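Local atomic coordinates of DNA polymerase beta (Leishmania infantum, PDB entry 4P4M), a protein that extends a DNA primer along a template from deoxynucleoside triphosphates and probably works in base excision repair as a family X DNA polymerase. Residues 93-104 against 113-124; 279-287 against 353-363. All coordinates share one frame; numbering follows the deposited sequence.

Contact 1 (93-104 against 113-124). With NA (sodium ion), chain F.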
loop_
_atom_site.group_PDB
_atom_site.type_symbol
_atom_site.label_atom_id
_atom_site.label_comp_id
_atom_site.label_asym_id
_atom_site.label_seq_id
_atom_site.Cartn_x
_atom_site.Cartn_y
_atom_site.Cartn_z
ATOM N N PRO A 93 21.314 20.364 -18.321
ATOM C CA PRO A 93 19.966 20.438 -18.897
ATOM C C PRO A 93 19.108 19.219 -18.562
ATOM O O PRO A 93 17.927 19.369 -18.247
ATOM C CB PRO A 93 20.229 20.512 -20.409
ATOM C CG PRO A 93 21.691 20.195 -20.590
ATOM C CD PRO A 93 22.345 20.650 -19.330
ATOM N N LYS A 94 19.700 18.031 -18.617
ATOM C CA LYS A 94 18.953 16.802 -18.379
ATOM C C LYS A 94 18.719 16.521 -16.896
ATOM O O LYS A 94 17.957 15.622 -16.548
ATOM C CB LYS A 94 19.646 15.609 -19.040
ATOM C CG LYS A 94 20.928 15.169 -18.361
ATOM C CD LYS A 94 21.490 13.920 -19.024
ATOM C CE LYS A 94 20.483 12.777 -18.997
ATOM N NZ LYS A 94 20.981 11.564 -19.705
ATOM N N LEU A 95 19.372 17.283 -16.025
ATOM C CA LEU A 95 19.160 17.133 -14.588
ATOM C C LEU A 95 17.853 17.782 -14.158
ATOM O O LEU A 95 17.129 17.246 -13.319
ATOM C CB LEU A 95 20.325 17.722 -13.792
ATOM C CG LEU A 95 21.619 16.908 -13.774
ATOM C CD1 LEU A 95 22.689 17.644 -12.985
ATOM C CD2 LEU A 95 21.376 15.525 -13.191
ATOM N N LYS A 96 17.557 18.944 -14.732
ATOM C CA LYS A 96 16.286 19.612 -14.481
ATOM C C LYS A 96 15.153 18.782 -15.076
ATOM O O LYS A 96 14.072 18.684 -14.500
ATOM C CB LYS A 96 16.287 21.018 -15.084
ATOM N N ALA A 97 15.416 18.185 -16.233
ATOM C CA ALA A 97 14.449 17.325 -16.895
ATOM C C ALA A 97 14.093 16.131 -16.007
ATOM O O ALA A 97 12.920 15.817 -15.805
ATOM C CB ALA A 97 14.994 16.853 -18.232
ATOM N N ILE A 98 15.113 15.471 -15.474
ATOM C CA ILE A 98 14.894 14.329 -14.598
ATOM C C ILE A 98 14.081 14.721 -13.362
ATOM O O ILE A 98 13.122 14.038 -13.000
ATOM C CB ILE A 98 16.230 13.660 -14.197
ATOM C CG1 ILE A 98 16.820 12.913 -15.397
ATOM C CG2 ILE A 98 16.026 12.712 -13.030
ATOM C CD1 ILE A 98 18.231 12.404 -15.178
ATOM N N GLN A 99 14.449 15.830 -12.728
ATOM C CA GLN A 99 13.727 16.297 -11.544
ATOM C C GLN A 99 12.281 16.650 -11.891
ATOM O O GLN A 99 11.388 16.594 -11.042
ATOM C CB GLN A 99 14.426 17.514 -10.931
ATOM N N GLU A 100 12.069 17.019 -13.147
ATOM C CA GLU A 100 10.754 17.386 -13.650
ATOM C C GLU A 100 9.929 16.142 -13.958
ATOM O O GLU A 100 8.805 15.985 -13.474
ATOM C CB GLU A 100 10.921 18.218 -14.925
ATOM C CG GLU A 100 9.638 18.501 -15.677
ATOM C CD GLU A 100 8.926 19.740 -15.170
ATOM O OE1 GLU A 100 9.433 20.368 -14.214
ATOM O OE2 GLU A 100 7.864 20.084 -15.735
ATOM N N LEU A 101 10.501 15.257 -14.771
ATOM C CA LEU A 101 9.783 14.088 -15.262
ATOM C C LEU A 101 9.468 13.066 -14.166
ATOM O O LEU A 101 8.459 12.364 -14.240
ATOM C CB LEU A 101 10.551 13.443 -16.419
ATOM C CG LEU A 101 10.602 14.287 -17.697
ATOM C CD1 LEU A 101 11.632 13.748 -18.686
ATOM C CD2 LEU A 101 9.224 14.360 -18.345
ATOM N N THR A 102 10.318 12.985 -13.146
ATOM C CA THR A 102 10.068 12.047 -12.058
ATOM C C THR A 102 8.891 12.488 -11.193
ATOM O O THR A 102 8.576 11.844 -10.201
ATOM C CB THR A 102 11.310 11.819 -11.164
ATOM O OG1 THR A 102 11.740 13.065 -10.601
ATOM C CG2 THR A 102 12.448 11.197 -11.971
ATOM N N GLN A 103 8.240 13.589 -11.554
ATOM C CA GLN A 103 7.017 13.973 -10.854
ATOM C C GLN A 103 5.862 13.050 -11.247
ATOM O O GLN A 103 4.893 12.907 -10.500
ATOM C CB GLN A 103 6.638 15.427 -11.150
ATOM C CG GLN A 103 7.585 16.461 -10.577
ATOM C CD GLN A 103 7.091 17.880 -10.807
ATOM O OE1 GLN A 103 6.624 18.544 -9.881
ATOM N NE2 GLN A 103 7.188 18.349 -12.046
ATOM N N VAL A 104 5.970 12.425 -12.419
ATOM C CA VAL A 104 4.930 11.510 -12.895
ATOM C C VAL A 104 5.036 10.121 -12.264
ATOM O O VAL A 104 6.104 9.530 -12.248
ATOM C CB VAL A 104 4.971 11.345 -14.414
ATOM C CG1 VAL A 104 3.790 10.492 -14.876
ATOM C CG2 VAL A 104 4.964 12.702 -15.094
ATOM N N ALA A 113 15.622 9.734 -17.750
ATOM C CA ALA A 113 16.811 9.859 -18.592
ATOM C C ALA A 113 16.534 9.371 -20.014
ATOM O O ALA A 113 16.836 10.062 -20.988
ATOM C CB ALA A 113 17.971 9.095 -17.984
ATOM N N ALA A 114 15.951 8.181 -20.129
ATOM C CA ALA A 114 15.640 7.612 -21.437
ATOM C C ALA A 114 14.740 8.532 -22.255
ATOM O O ALA A 114 14.930 8.681 -23.462
ATOM C CB ALA A 114 15.009 6.236 -21.287
ATOM N N LEU A 115 13.758 9.144 -21.595
ATOM C CA LEU A 115 12.858 10.087 -22.253
ATOM C C LEU A 115 13.624 11.274 -22.823
ATOM O O LEU A 115 13.356 11.725 -23.935
ATOM C CB LEU A 115 11.800 10.597 -21.270
ATOM C CG LEU A 115 10.577 9.721 -20.999
ATOM C CD1 LEU A 115 9.754 10.306 -19.857
ATOM C CD2 LEU A 115 9.733 9.580 -22.249
ATOM N N PHE A 116 14.565 11.784 -22.036
ATOM C CA PHE A 116 15.379 12.923 -22.436
ATOM C C PHE A 116 16.315 12.556 -23.589
ATOM O O PHE A 116 16.463 13.315 -24.548
ATOM C CB PHE A 116 16.185 13.424 -21.233
ATOM C CG PHE A 116 17.067 14.602 -21.534
ATOM C CD1 PHE A 116 18.334 14.421 -22.066
ATOM C CD2 PHE A 116 16.636 15.893 -21.271
ATOM C CE1 PHE A 116 19.151 15.505 -22.340
ATOM C CE2 PHE A 116 17.448 16.982 -21.542
ATOM C CZ PHE A 116 18.707 16.787 -22.078
ATOM N N ASP A 117 16.931 11.380 -23.496
ATOM C CA ASP A 117 17.960 10.967 -24.451
ATOM C C ASP A 117 17.401 10.393 -25.753
ATOM O O ASP A 117 17.962 10.617 -26.825
ATOM C CB ASP A 117 18.926 9.968 -23.802
ATOM C CG ASP A 117 19.732 10.583 -22.665
ATOM O OD1 ASP A 117 19.897 11.822 -22.652
ATOM O OD2 ASP A 117 20.201 9.830 -21.783
ATOM N N ARG A 118 16.299 9.657 -25.664
ATOM C CA ARG A 118 15.738 9.002 -26.844
ATOM C C ARG A 118 14.520 9.724 -27.422
ATOM O O ARG A 118 14.061 9.395 -28.516
ATOM C CB ARG A 118 15.378 7.547 -26.526
ATOM N N GLU A 119 14.000 10.708 -26.694
ATOM C CA GLU A 119 12.775 11.381 -27.114
ATOM C C GLU A 119 12.905 12.902 -27.092
ATOM O O GLU A 119 12.042 13.613 -27.610
ATOM C CB GLU A 119 11.605 10.946 -26.227
ATOM C CG GLU A 119 11.454 9.438 -26.087
ATOM C CD GLU A 119 10.973 8.778 -27.363
ATOM O OE1 GLU A 119 10.521 9.501 -28.277
ATOM O OE2 GLU A 119 11.046 7.533 -27.451
ATOM N N GLY A 120 13.979 13.398 -26.489
ATOM C CA GLY A 120 14.203 14.830 -26.391
ATOM C C GLY A 120 13.143 15.523 -25.554
ATOM O O GLY A 120 13.022 16.751 -25.569
ATOM N N ILE A 121 12.370 14.725 -24.823
ATOM C CA ILE A 121 11.323 15.246 -23.954
ATOM C C ILE A 121 11.945 15.739 -22.657
ATOM O O ILE A 121 12.658 14.992 -21.993
ATOM C CB ILE A 121 10.289 14.156 -23.642
ATOM C CG1 ILE A 121 9.548 13.759 -24.921
ATOM C CG2 ILE A 121 9.319 14.626 -22.562
ATOM C CD1 ILE A 121 8.550 12.650 -24.731
ATOM N N PHE A 122 11.682 16.993 -22.296
ATOM C CA PHE A 122 12.283 17.559 -21.086
ATOM C C PHE A 122 11.296 18.200 -20.112
ATOM O O PHE A 122 11.697 18.717 -19.063
ATOM C CB PHE A 122 13.423 18.534 -21.433
ATOM C CG PHE A 122 13.004 19.689 -22.307
ATOM C CD1 PHE A 122 12.913 19.540 -23.683
ATOM C CD2 PHE A 122 12.716 20.930 -21.752
ATOM C CE1 PHE A 122 12.529 20.606 -24.492
ATOM C CE2 PHE A 122 12.334 22.002 -22.555
ATOM C CZ PHE A 122 12.241 21.839 -23.925
ATOM N N THR A 123 10.007 18.161 -20.439
ATOM C CA THR A 123 8.993 18.674 -19.516
ATOM C C THR A 123 7.829 17.710 -19.386
ATOM O O THR A 123 7.538 16.949 -20.311
ATOM C CB THR A 123 8.418 20.047 -19.959
ATOM O OG1 THR A 123 7.547 19.862 -21.081
ATOM C CG2 THR A 123 9.530 21.022 -20.323
ATOM N N VAL A 124 7.163 17.759 -18.236
ATOM C CA VAL A 124 5.982 16.944 -17.985
ATOM C C VAL A 124 4.892 17.222 -19.018
ATOM O O VAL A 124 4.220 16.302 -19.474
ATOM C CB VAL A 124 5.428 17.191 -16.567
ATOM C CG1 VAL A 124 4.070 16.520 -16.389
ATOM C CG2 VAL A 124 6.417 16.693 -15.513
HETATM NA NA NA F . 7.821 9.319 -10.169
HETATM O O HOH W 1 6.076 10.048 -8.660
HETATM O O HOH W 2 9.331 9.320 -8.268
#
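K94 lays its CB squarely over the ring of F116, 3.3 Å from the ring centroid and 10° off the normal, a CH-pi contact made by the root of a lysine rather than its tip. With chi1 at 72°, CG sits between the backbone N and the carbonyl carbon, and a bend at chi3 then brings the ammonium to D117. K94 NZ meets D117 OD2 at 2.8 Å, on the syn lone pair of that oxygen, with a weak bond to OD1, and the two side chains cross at about a right angle. A97 CB approaches F116 CD2 obliquely at 3.6 Å.

Farther along helix 93-101, L101 brings CD1 to within 3.7 Å of I121 O, a buried carbonyl without a polar partner in the model, and turns CD2 toward T123 O. L127 of helix 124-130 also touches L101. E100 curls back at chi2 and sets OE2 3.5 Å from V124 N, a nearly straight but weak bond at the start of the helix whose N-cap is T123, its OG1 bonded to E126 N.

Helices 93-101 and 109-119, their short segments 128° apart, flank the sodium-binding hairpin in a helix-hairpin-helix motif, as in other family X polymerases. T102 O and V104 O bind the sodium ion at 2.6 and 2.7 Å; F107 O, a DNA phosphate and two waters complete its shell. The chemistry thus varies along the segment: a salt bridge near the helix start, apolar contacts along it, and main-chain carbonyls in the following turn that let a cation join protein to phosphate.

Contact 2 (279-287 against 353-363)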
loop_
_atom_site.group_PDB
_atom_site.type_symbol
_atom_site.label_atom_id
_atom_site.label_comp_id
_atom_site.label_asym_id
_atom_site.label_seq_id
_atom_site.Cartn_x
_atom_site.Cartn_y
_atom_site.Cartn_z
ATOM N N THR A 279 -4.570 -13.270 8.983
ATOM C CA THR A 279 -5.109 -12.853 10.285
ATOM C C THR A 279 -4.045 -12.626 11.377
ATOM O O THR A 279 -4.027 -11.565 12.029
ATOM C CB THR A 279 -6.181 -13.841 10.803
ATOM O OG1 THR A 279 -7.218 -13.965 9.826
ATOM C CG2 THR A 279 -6.790 -13.335 12.123
ATOM N N LYS A 280 -3.162 -13.602 11.585
ATOM C CA LYS A 280 -2.150 -13.474 12.648
ATOM C C LYS A 280 -1.177 -12.314 12.406
ATOM O O LYS A 280 -0.472 -11.879 13.335
ATOM C CB LYS A 280 -1.354 -14.779 12.829
ATOM C CG LYS A 280 -0.428 -15.088 11.651
ATOM C CD LYS A 280 0.463 -16.334 11.887
ATOM C CE LYS A 280 -0.327 -17.639 11.823
ATOM N NZ LYS A 280 0.578 -18.851 11.888
ATOM N N SER A 281 -1.115 -11.833 11.163
ATOM C CA SER A 281 -0.220 -10.722 10.803
ATOM C C SER A 281 -0.855 -9.338 10.949
ATOM O O SER A 281 -0.196 -8.324 10.730
ATOM C CB SER A 281 0.272 -10.891 9.350
ATOM O OG SER A 281 1.121 -12.024 9.222
ATOM N N VAL A 282 -2.138 -9.274 11.289
ATOM C CA VAL A 282 -2.825 -7.977 11.267
ATOM C C VAL A 282 -2.214 -6.878 12.188
ATOM O O VAL A 282 -2.066 -5.734 11.768
ATOM C CB VAL A 282 -4.363 -8.140 11.463
ATOM C CG1 VAL A 282 -5.033 -6.801 11.732
ATOM C CG2 VAL A 282 -4.972 -8.815 10.213
ATOM N N PRO A 283 -1.839 -7.219 13.435
ATOM C CA PRO A 283 -1.263 -6.154 14.279
ATOM C C PRO A 283 0.031 -5.560 13.707
ATOM O O PRO A 283 0.229 -4.337 13.756
ATOM C CB PRO A 283 -0.981 -6.874 15.616
ATOM C CG PRO A 283 -1.997 -8.017 15.636
ATOM C CD PRO A 283 -2.066 -8.468 14.188
ATOM N N THR A 284 0.919 -6.407 13.190
ATOM C CA THR A 284 2.150 -5.899 12.593
ATOM C C THR A 284 1.895 -5.189 11.246
ATOM O O THR A 284 2.633 -4.287 10.870
ATOM C CB THR A 284 3.212 -7.015 12.426
ATOM O OG1 THR A 284 2.578 -8.201 11.941
ATOM C CG2 THR A 284 3.881 -7.333 13.779
ATOM N N ALA A 285 0.858 -5.600 10.518
ATOM C CA ALA A 285 0.506 -4.908 9.272
ATOM C C ALA A 285 -0.112 -3.534 9.569
ATOM O O ALA A 285 0.107 -2.570 8.830
ATOM C CB ALA A 285 -0.453 -5.771 8.407
ATOM N N MET A 286 -0.895 -3.435 10.642
ATOM C CA MET A 286 -1.413 -2.130 11.045
ATOM C C MET A 286 -0.261 -1.169 11.339
ATOM O O MET A 286 -0.301 0.001 10.940
ATOM C CB MET A 286 -2.355 -2.251 12.246
ATOM C CG MET A 286 -3.706 -2.843 11.885
ATOM S SD MET A 286 -4.736 -3.159 13.323
ATOM C CE MET A 286 -4.983 -1.487 13.917
ATOM N N LEU A 287 0.781 -1.659 12.011
ATOM C CA LEU A 287 1.955 -0.817 12.265
ATOM C C LEU A 287 2.617 -0.382 10.961
ATOM O O LEU A 287 2.900 0.801 10.757
ATOM C CB LEU A 287 2.999 -1.550 13.113
ATOM C CG LEU A 287 2.891 -1.502 14.631
ATOM C CD1 LEU A 287 3.852 -2.530 15.242
ATOM C CD2 LEU A 287 3.181 -0.078 15.149
ATOM N N ARG A 353 8.661 -16.698 15.322
ATOM C CA ARG A 353 7.646 -15.677 15.582
ATOM C C ARG A 353 7.391 -15.455 17.072
ATOM O O ARG A 353 7.211 -16.408 17.836
ATOM C CB ARG A 353 6.309 -16.019 14.895
ATOM C CG ARG A 353 5.191 -14.981 15.199
ATOM C CD ARG A 353 3.795 -15.415 14.675
ATOM N NE ARG A 353 3.791 -15.597 13.222
ATOM C CZ ARG A 353 3.587 -14.622 12.342
ATOM N NH1 ARG A 353 3.363 -13.381 12.761
ATOM N NH2 ARG A 353 3.608 -14.886 11.040
ATOM N N VAL A 354 7.373 -14.189 17.479
ATOM C CA VAL A 354 6.827 -13.815 18.777
ATOM C C VAL A 354 5.399 -13.347 18.517
ATOM O O VAL A 354 5.181 -12.294 17.899
ATOM C CB VAL A 354 7.623 -12.674 19.440
ATOM C CG1 VAL A 354 6.898 -12.167 20.700
ATOM C CG2 VAL A 354 9.038 -13.135 19.765
ATOM N N GLU A 355 4.426 -14.136 18.963
ATOM C CA GLU A 355 3.027 -13.793 18.731
ATOM C C GLU A 355 2.654 -12.470 19.393
ATOM O O GLU A 355 3.030 -12.214 20.538
ATOM C CB GLU A 355 2.108 -14.913 19.226
ATOM C CG GLU A 355 2.193 -16.178 18.390
ATOM C CD GLU A 355 1.283 -17.275 18.912
ATOM O OE1 GLU A 355 0.257 -16.945 19.553
ATOM O OE2 GLU A 355 1.602 -18.464 18.688
ATOM N N VAL A 356 1.924 -11.626 18.667
ATOM C CA VAL A 356 1.413 -10.379 19.240
ATOM C C VAL A 356 -0.068 -10.197 18.910
ATOM O O VAL A 356 -0.532 -10.686 17.883
ATOM C CB VAL A 356 2.230 -9.147 18.767
ATOM C CG1 VAL A 356 3.660 -9.233 19.271
ATOM C CG2 VAL A 356 2.195 -9.017 17.231
ATOM N N ARG A 357 -0.803 -9.501 19.780
ATOM C CA ARG A 357 -2.219 -9.244 19.530
ATOM C C ARG A 357 -2.508 -7.769 19.295
ATOM O O ARG A 357 -3.578 -7.417 18.791
ATOM C CB ARG A 357 -3.094 -9.762 20.680
ATOM C CG ARG A 357 -3.033 -8.927 21.946
ATOM C CD ARG A 357 -4.289 -9.099 22.804
ATOM N NE ARG A 357 -5.223 -7.991 22.629
ATOM C CZ ARG A 357 -5.112 -6.821 23.250
ATOM N NH1 ARG A 357 -4.108 -6.612 24.087
ATOM N NH2 ARG A 357 -6.000 -5.863 23.034
ATOM N N SER A 358 -1.561 -6.908 19.657
ATOM C CA SER A 358 -1.752 -5.454 19.563
ATOM C C SER A 358 -0.483 -4.737 19.110
ATOM O O SER A 358 0.626 -5.287 19.225
ATOM C CB SER A 358 -2.156 -4.895 20.933
ATOM O OG SER A 358 -1.080 -5.004 21.866
ATOM N N GLU A 359 -0.634 -3.513 18.600
ATOM C CA GLU A 359 0.537 -2.677 18.318
ATOM C C GLU A 359 1.360 -2.466 19.588
ATOM O O GLU A 359 2.596 -2.526 19.555
ATOM C CB GLU A 359 0.130 -1.317 17.734
ATOM C CG GLU A 359 -0.596 -1.400 16.379
ATOM C CD GLU A 359 -0.909 -0.023 15.805
ATOM O OE1 GLU A 359 -1.495 0.816 16.533
ATOM O OE2 GLU A 359 -0.567 0.219 14.627
ATOM N N GLN A 360 0.676 -2.210 20.704
ATOM C CA GLN A 360 1.354 -1.999 21.991
ATOM C C GLN A 360 2.305 -3.147 22.337
ATOM O O GLN A 360 3.401 -2.917 22.880
ATOM C CB GLN A 360 0.339 -1.782 23.128
ATOM C CG GLN A 360 0.952 -1.746 24.549
ATOM C CD GLN A 360 1.347 -0.347 25.013
ATOM O OE1 GLN A 360 0.435 0.602 24.866
ATOM N NE2 GLN A 360 2.451 -0.133 25.526
ATOM N N ASP A 361 1.899 -4.384 22.038
ATOM C CA ASP A 361 2.765 -5.542 22.300
ATOM C C ASP A 361 4.143 -5.358 21.651
ATOM O O ASP A 361 5.170 -5.672 22.253
ATOM C CB ASP A 361 2.176 -6.839 21.736
ATOM C CG ASP A 361 1.040 -7.406 22.577
ATOM O OD1 ASP A 361 0.968 -7.142 23.800
ATOM O OD2 ASP A 361 0.216 -8.143 21.990
ATOM N N VAL A 362 4.150 -4.894 20.402
ATOM C CA VAL A 362 5.400 -4.714 19.652
ATOM C C VAL A 362 6.295 -3.637 20.276
ATOM O O VAL A 362 7.502 -3.849 20.449
ATOM C CB VAL A 362 5.134 -4.379 18.156
ATOM C CG1 VAL A 362 6.453 -4.187 17.402
ATOM C CG2 VAL A 362 4.286 -5.478 17.506
ATOM N N PHE A 363 5.714 -2.484 20.606
ATOM C CA PHE A 363 6.463 -1.433 21.302
ATOM C C PHE A 363 7.118 -2.020 22.567
ATOM O O PHE A 363 8.306 -1.791 22.842
ATOM C CB PHE A 363 5.542 -0.271 21.711
ATOM C CG PHE A 363 5.139 0.668 20.579
ATOM C CD1 PHE A 363 3.952 0.466 19.875
ATOM C CD2 PHE A 363 5.901 1.794 20.281
ATOM C CE1 PHE A 363 3.560 1.350 18.854
ATOM C CE2 PHE A 363 5.519 2.683 19.266
ATOM C CZ PHE A 363 4.344 2.464 18.558
HETATM O O HOH W 3 0.856 -12.911 15.931
HETATM O O HOH W 4 -1.852 -11.899 15.939
#
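L287 and V362 reach toward each other tip to tip, CD1 of the leucine standing 3.7 Å from CB of the valine, while L287 and E359 slide past one another in opposite directions. The same leucine turns its other methyl, CD2, obliquely toward the F363 ring at 4.0 Å from CE1, and M299 of helix 293-305 touches all three apolar side chains. E359 leaves its backbone with CG anti to the carbonyl carbon (chi1 -63°) and runs out extended, its aliphatic part lying along L287 while OE1 forms salt bridges with R376 and R188. T284 meets both V356 and V362 at about a right angle through CG2.

Helices 282-290 and 359-365 meet here nearly perpendicular, their short segments 78° apart, joining the helix that leaves the palm to one near the C-terminal end of the thumb region. The second starts with a capping box: S358 OG accepts from D361 N at 3.0 Å, and D361 OD2 takes S358 N from well above its carboxylate plane. D361 OD2 also receives R357 N at 2.8 Å, almost in line with its C-O bond. P283 rests its CG 3.6 Å from R357 O, just ahead of this cap.

K280 runs obliquely to R353, its chain bent at chi3, and places CD over one guanidinium face, 3.4 Å above the plane and offset toward the rim. R353 is held by a salt bridge to E350 and a bond from NH1 to Y313 O. Two waters lie between K280 O and the V356 backbone; one is 2.9 Å from K280 O and 2.6 Å from V356 O, and the other meets V356 N.

How the contacts relate
Contact 1 and contact 2 show how a polymerase is assembled from separately packed parts. Their centres lie 43 Å apart, on opposite sides of the centre of the chain, and their nearest atoms are about 24 Å from each other. They come in series: contact 1 is completed in the fingers region before the chain enters the palm sheet, whereas contact 2 joins helix 282-290, which follows strand 270-277, to helix 359-365 near the C-terminus. The palm, with the magnesium-binding D196 and D198, comes between them in sequence. Contact 1 faces DNA through sodium; in contact 2 the side chain of L287 comes within about 9 Å of the bound dideoxythymidine triphosphate.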